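Magnesium and cobalt efflux protein CorC (Neisseria meningitidis serogroup B, PDB 3OI8) probably takes part in magnesium and cobalt ion transport and binds adenosine in the cleft of its paired CBS domains. Local coordinates at the adenosine site. Coordinates in Å, arbitrary orientation; residue numbers count along the deposited sequence, not the author numbering.

The adenosine site. Residues 45, 49-51, 71, 73-75, 135, 148, 153. With ADN (adenosine), chain B.
Adenosine lies in the cleft of a CBS domain pair, the usual nucleoside site of this family. The ligand is poorly ordered. At the base end, the exocyclic amine N6 of adenosine gives two hydrogen bonds, to O of Arg73 at 2.8 Å and O of Asn51 at 3.1 Å, each on an in-plane carbonyl lone pair. The backbone N of Asn51 donates to N1 of adenosine at 2.7 Å. Asn51 thus meets the Watson-Crick edge, while O of Arg73 takes N6 from the N7 side, a pattern that would favour adenine. On the Hoogsteen edge, a water bridges N7 of adenosine, 2.7 Å away, and the backbone N of Arg73. The His71 ring stacks over one face of the adenosine purine, nearly parallel, its centroid 3.4 Å from that of the five-membered ring. A chi1 of -56°, CG anti to the carbonyl carbon, lays it there. NE2 of His71 donates in its ring plane to OD1 of Asn51 at 2.7 Å, which fixes the rotation of the imidazole. On the opposite face, CD1 of Ile45 comes in at the N3 border, CD2 of Leu148 lies under N1 and C6, and the selenomethionine methyl CE of Met135 near N7. On the ribose, ND1 of His71 hydrogen-bonds the 5'-hydroxyl O5' of adenosine at 2.8 Å. At the far end, the Asp153 carboxylate faces the 2'-hydroxyl O2' with the syn lone pairs of both oxygens. OD1 of Asp153 also accepts from the 3'-hydroxyl O3' of adenosine at 2.7 Å, met from above the carboxylate plane.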
loop_
_atom_site.group_PDB
_atom_site.type_symbol
_atom_site.label_atom_id
_atom_site.label_comp_id
_atom_site.label_asym_id
_atom_site.label_seq_id
_atom_site.Cartn_x
_atom_site.Cartn_y
_atom_site.Cartn_z
ATOM N N ILE A 45 -14.934 -4.129 2.834
ATOM C CA ILE A 45 -15.462 -5.412 2.384
ATOM C C ILE A 45 -16.417 -5.930 3.450
ATOM O O ILE A 45 -16.040 -6.055 4.612
ATOM C CB ILE A 45 -14.323 -6.412 2.187
ATOM C CG1 ILE A 45 -13.360 -5.878 1.120
ATOM C CG2 ILE A 45 -14.881 -7.799 1.823
ATOM C CD1 ILE A 45 -12.039 -6.604 1.086
ATOM N N ARG A 49 -18.524 -11.386 3.192
ATOM C CA ARG A 49 -17.630 -11.578 2.043
ATOM C C ARG A 49 -16.134 -11.620 2.384
ATOM O O ARG A 49 -15.294 -11.819 1.497
ATOM C CB ARG A 49 -17.874 -10.491 0.989
ATOM C CG ARG A 49 -19.265 -10.537 0.385
ATOM C CD ARG A 49 -19.466 -9.434 -0.646
ATOM N NE ARG A 49 -20.842 -9.419 -1.144
ATOM C CZ ARG A 49 -21.321 -8.522 -2.001
ATOM N NH1 ARG A 49 -20.538 -7.551 -2.462
ATOM N NH2 ARG A 49 -22.585 -8.593 -2.391
HETATM N N MSE A 50 -15.786 -11.422 3.651
HETATM C CA MSE A 50 -14.372 -11.454 4.024
HETATM C C MSE A 50 -13.825 -12.870 3.922
HETATM O O MSE A 50 -14.532 -13.828 4.224
HETATM C CB MSE A 50 -14.192 -11.011 5.468
HETATM C CG MSE A 50 -14.833 -9.711 5.819
HETATM SE SE MSE A 50 -14.516 -9.414 7.701
HETATM C CE MSE A 50 -15.435 -10.966 8.426
ATOM N N ASN A 51 -12.559 -13.002 3.529
ATOM C CA ASN A 51 -11.877 -14.289 3.588
ATOM C C ASN A 51 -11.131 -14.381 4.911
ATOM O O ASN A 51 -10.212 -13.594 5.152
ATOM C CB ASN A 51 -10.891 -14.448 2.420
ATOM C CG ASN A 51 -11.587 -14.594 1.077
ATOM O OD1 ASN A 51 -11.217 -13.938 0.106
ATOM N ND2 ASN A 51 -12.600 -15.457 1.018
ATOM N N HIS A 71 -4.591 -13.145 -1.037
ATOM C CA HIS A 71 -4.539 -11.942 -0.193
ATOM C C HIS A 71 -3.257 -11.941 0.619
ATOM O O HIS A 71 -2.618 -12.987 0.806
ATOM C CB HIS A 71 -5.730 -11.851 0.780
ATOM C CG HIS A 71 -7.073 -11.904 0.124
ATOM N ND1 HIS A 71 -7.447 -11.041 -0.885
ATOM C CD2 HIS A 71 -8.147 -12.699 0.357
ATOM C CE1 HIS A 71 -8.685 -11.318 -1.258
ATOM N NE2 HIS A 71 -9.130 -12.320 -0.521
ATOM N N ARG A 73 -3.200 -10.321 3.873
ATOM C CA ARG A 73 -3.594 -10.313 5.293
ATOM C C ARG A 73 -4.978 -10.921 5.472
ATOM O O ARG A 73 -5.835 -10.748 4.612
ATOM C CB ARG A 73 -3.577 -8.881 5.831
ATOM C CG ARG A 73 -2.190 -8.434 6.260
ATOM C CD ARG A 73 -1.978 -6.973 6.050
ATOM N NE ARG A 73 -2.064 -6.640 4.636
ATOM C CZ ARG A 73 -1.029 -6.292 3.881
ATOM N NH1 ARG A 73 -1.218 -6.012 2.601
ATOM N NH2 ARG A 73 0.190 -6.215 4.402
ATOM N N PHE A 74 -5.177 -11.630 6.589
ATOM C CA PHE A 74 -6.418 -12.364 6.867
ATOM C C PHE A 74 -6.829 -12.225 8.334
ATOM O O PHE A 74 -6.024 -12.499 9.232
ATOM C CB PHE A 74 -6.205 -13.857 6.590
ATOM C CG PHE A 74 -5.782 -14.163 5.178
ATOM C CD1 PHE A 74 -6.700 -14.635 4.256
ATOM C CD2 PHE A 74 -4.473 -13.984 4.782
ATOM C CE1 PHE A 74 -6.321 -14.925 2.951
ATOM C CE2 PHE A 74 -4.086 -14.259 3.477
ATOM C CZ PHE A 74 -5.010 -14.725 2.559
ATOM N N PRO A 75 -8.081 -11.816 8.586
ATOM C CA PRO A 75 -8.615 -11.892 9.954
ATOM C C PRO A 75 -8.605 -13.347 10.398
ATOM O O PRO A 75 -8.894 -14.226 9.594
ATOM C CB PRO A 75 -10.084 -11.465 9.793
ATOM C CG PRO A 75 -10.135 -10.720 8.479
ATOM C CD PRO A 75 -9.086 -11.347 7.609
HETATM N N MSE A 135 -4.627 -3.223 7.432
HETATM C CA MSE A 135 -6.005 -3.699 7.489
HETATM C C MSE A 135 -6.623 -3.341 8.834
HETATM O O MSE A 135 -5.941 -3.347 9.859
HETATM C CB MSE A 135 -6.054 -5.217 7.228
HETATM C CG MSE A 135 -7.363 -5.918 7.604
HETATM SE SE MSE A 135 -7.327 -7.854 7.224
HETATM C CE MSE A 135 -7.351 -7.778 5.267
ATOM N N LEU A 148 -14.275 -5.522 6.896
ATOM C CA LEU A 148 -12.872 -5.160 7.063
ATOM C C LEU A 148 -12.555 -4.079 6.033
ATOM O O LEU A 148 -13.331 -3.872 5.085
ATOM C CB LEU A 148 -11.959 -6.394 6.909
ATOM C CG LEU A 148 -11.872 -7.118 5.559
ATOM C CD1 LEU A 148 -11.012 -6.352 4.557
ATOM C CD2 LEU A 148 -11.299 -8.540 5.740
ATOM N N ASP A 153 -7.034 -0.872 -0.658
ATOM C CA ASP A 153 -8.359 -0.546 -1.181
ATOM C C ASP A 153 -8.642 0.955 -1.183
ATOM O O ASP A 153 -9.309 1.466 -2.078
ATOM C CB ASP A 153 -9.451 -1.238 -0.369
ATOM C CG ASP A 153 -9.714 -2.646 -0.832
ATOM O OD1 ASP A 153 -9.246 -2.997 -1.940
ATOM O OD2 ASP A 153 -10.391 -3.394 -0.093
HETATM O "O5'" ADN B . -6.382 -8.844 -2.268
HETATM C "C5'" ADN B . -6.826 -8.190 -3.430
HETATM C "C4'" ADN B . -8.130 -7.391 -3.127
HETATM O "O4'" ADN B . -9.068 -8.222 -2.381
HETATM C "C3'" ADN B . -7.832 -6.137 -2.278
HETATM O "O3'" ADN B . -7.846 -4.998 -3.093
HETATM C "C2'" ADN B . -8.951 -6.078 -1.266
HETATM O "O2'" ADN B . -10.006 -5.279 -1.751
HETATM C "C1'" ADN B . -9.461 -7.515 -1.161
HETATM N N9 ADN B . -8.923 -8.200 0.013
HETATM C C8 ADN B . -7.494 -8.161 0.536
HETATM N N7 ADN B . -7.427 -9.068 1.735
HETATM C C5 ADN B . -8.824 -9.677 1.944
HETATM C C6 ADN B . -9.379 -10.682 2.999
HETATM N N6 ADN B . -8.478 -11.246 4.004
HETATM N N1 ADN B . -10.779 -11.086 2.946
HETATM C C2 ADN B . -11.705 -10.539 1.870
HETATM N N3 ADN B . -11.161 -9.556 0.832
HETATM C C4 ADN B . -9.735 -9.143 0.884
HETATM O O HOH W 1 -4.879 -8.265 2.316
#